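Local atomic coordinates of FixK2 protein (Bradyrhizobium japonicum, PDB entry 4I2O), a protein that probably binds DNA and regulates transcription as a member of the CRP/FNR superfamily in a nitrogen-fixing bacterium. Residues A[44-47]-A[48-51]. The protein carries 1 engineered substitution. Residues are numbered along the deposited sequence; the frame is centred on the assembly and turned at random.
Sequences SYRK and DEEI
Arg46 and Glu49 are joined by two hydrogen bonds that run in opposite directions. Glu49 N donates to Arg46 O over 2.8 Å, closing a type II beta turn, and Arg46 N donates to Glu49 OE1 at 3.0 Å in a nearly straight bond. That second bond meets OE1 from above the carboxylate plane, 36° out of it. The Glu49 chain leaves with CG opposite its own amide nitrogen (chi1 -159°) and, extended beyond, reaches across to the Arg46 amide. Arg46 NH1 stays 4.1 Å from Glu49 OE1, too far for a salt bridge, although the opposite charge would probably still favour the carboxylate electrostatically. At the turn's exposed corner, Lys47 and Asp48 lie side by side, and Lys47 NZ and Asp48 OD2 form a salt bridge at 3.3 Å whose hydrogen bond is weak; Asp48 OD1 pairs with Arg70. The turn carries the chain from strand 41-45 to strand 50-52, outermost strands, within this chain, of two antiparallel sheets in the cyclic nucleotide-binding-type beta roll. Further along, the Tyr45 ring packs on Ile51, which is buried where the chain turns a corner. Ile51 CG1 sits 3.7 Å from the Tyr45 ring centroid, only 7° off the normal, a CH-pi contact over the face, while Ile51 CG2 reaches Tyr45 OH. Glu49 OE2 approaches the ring edge at Tyr45 CD1, 3.5 Å away. A water bonded to Tyr45 OH (2.8 Å) donates to Ile51 O, bridging the phenol and the backbone. Replacing Tyr45 by an alanine removes ring and hydroxyl, which is likely to uncover Ile51 CG1 and leave the water without its phenolic partner. Tyr62 touches both Tyr45 and Ile51.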
loop_
_atom_site.group_PDB
_atom_site.type_symbol
_atom_site.label_atom_id
_atom_site.label_comp_id
_atom_site.label_asym_id
_atom_site.label_seq_id
_atom_site.Cartn_x
_atom_site.Cartn_y
_atom_site.Cartn_z
ATOM N N SER A 44 -1.137 -26.086 11.861
ATOM C CA SER A 44 0.169 -25.898 11.233
ATOM C C SER A 44 0.076 -26.075 9.732
ATOM O O SER A 44 -0.791 -26.841 9.257
ATOM C CB SER A 44 1.151 -26.926 11.815
ATOM O OG SER A 44 1.408 -26.622 13.170
ATOM N N TYR A 45 0.961 -25.401 9.005
ATOM C CA TYR A 45 1.054 -25.542 7.553
ATOM C C TYR A 45 2.481 -25.898 7.141
ATOM O O TYR A 45 3.435 -25.313 7.706
ATOM C CB TYR A 45 0.682 -24.207 6.874
ATOM C CG TYR A 45 -0.753 -23.780 7.231
ATOM C CD1 TYR A 45 -1.851 -24.212 6.459
ATOM C CD2 TYR A 45 -1.010 -23.025 8.387
ATOM C CE1 TYR A 45 -3.166 -23.830 6.798
ATOM C CE2 TYR A 45 -2.304 -22.675 8.748
ATOM C CZ TYR A 45 -3.371 -23.058 7.935
ATOM O OH TYR A 45 -4.657 -22.664 8.271
ATOM N N ARG A 46 2.617 -26.798 6.150
ATOM C CA ARG A 46 3.908 -27.169 5.550
ATOM C C ARG A 46 4.419 -26.030 4.675
ATOM O O ARG A 46 3.635 -25.188 4.166
ATOM C CB ARG A 46 3.813 -28.456 4.677
ATOM C CG ARG A 46 3.644 -29.761 5.439
ATOM C CD ARG A 46 3.256 -30.911 4.511
ATOM N NE ARG A 46 2.811 -32.086 5.274
ATOM C CZ ARG A 46 1.533 -32.358 5.532
ATOM N NH1 ARG A 46 0.570 -31.554 5.071
ATOM N NH2 ARG A 46 1.209 -33.434 6.233
ATOM N N LYS A 47 5.741 -25.970 4.530
ATOM C CA LYS A 47 6.384 -25.080 3.544
ATOM C C LYS A 47 5.598 -25.106 2.245
ATOM O O LYS A 47 5.223 -26.195 1.751
ATOM C CB LYS A 47 7.830 -25.547 3.330
ATOM C CG LYS A 47 8.591 -24.879 2.191
ATOM C CD LYS A 47 10.104 -25.055 2.413
ATOM C CE LYS A 47 10.889 -24.714 1.160
ATOM N NZ LYS A 47 10.179 -25.219 -0.035
ATOM N N ASP A 48 5.297 -23.907 1.751
ATOM C CA ASP A 48 4.546 -23.677 0.512
ATOM C C ASP A 48 3.054 -23.996 0.541
ATOM O O ASP A 48 2.382 -23.853 -0.480
ATOM C CB ASP A 48 5.182 -24.403 -0.699
ATOM C CG ASP A 48 6.561 -23.863 -1.069
ATOM O OD1 ASP A 48 6.862 -22.670 -0.889
ATOM O OD2 ASP A 48 7.366 -24.660 -1.577
ATOM N N GLU A 49 2.512 -24.418 1.680
ATOM C CA GLU A 49 1.068 -24.664 1.725
ATOM C C GLU A 49 0.303 -23.335 1.759
ATOM O O GLU A 49 0.693 -22.390 2.474
ATOM C CB GLU A 49 0.709 -25.433 2.978
ATOM C CG GLU A 49 -0.620 -26.147 2.876
ATOM C CD GLU A 49 -0.905 -27.004 4.107
ATOM O OE1 GLU A 49 0.070 -27.551 4.679
ATOM O OE2 GLU A 49 -2.096 -27.084 4.496
ATOM N N GLU A 50 -0.787 -23.278 1.004
ATOM C CA GLU A 50 -1.625 -22.067 0.976
ATOM C C GLU A 50 -2.469 -22.087 2.266
ATOM O O GLU A 50 -3.013 -23.140 2.642
ATOM C CB GLU A 50 -2.566 -22.114 -0.215
ATOM C CG GLU A 50 -3.427 -20.844 -0.285
ATOM C CD GLU A 50 -4.253 -20.730 -1.563
ATOM O OE1 GLU A 50 -5.420 -21.159 -1.555
ATOM O OE2 GLU A 50 -3.742 -20.187 -2.560
ATOM N N ILE A 51 -2.532 -20.953 2.956
ATOM C CA ILE A 51 -3.341 -20.831 4.161
ATOM C C ILE A 51 -4.723 -20.314 3.747
ATOM O O ILE A 51 -5.735 -20.831 4.240
ATOM C CB ILE A 51 -2.675 -19.875 5.136
ATOM C CG1 ILE A 51 -1.296 -20.465 5.523
ATOM C CG2 ILE A 51 -3.590 -19.655 6.340
ATOM C CD1 ILE A 51 -0.443 -19.572 6.409
HETATM O O HOH W 1 -6.315 -22.783 6.011
#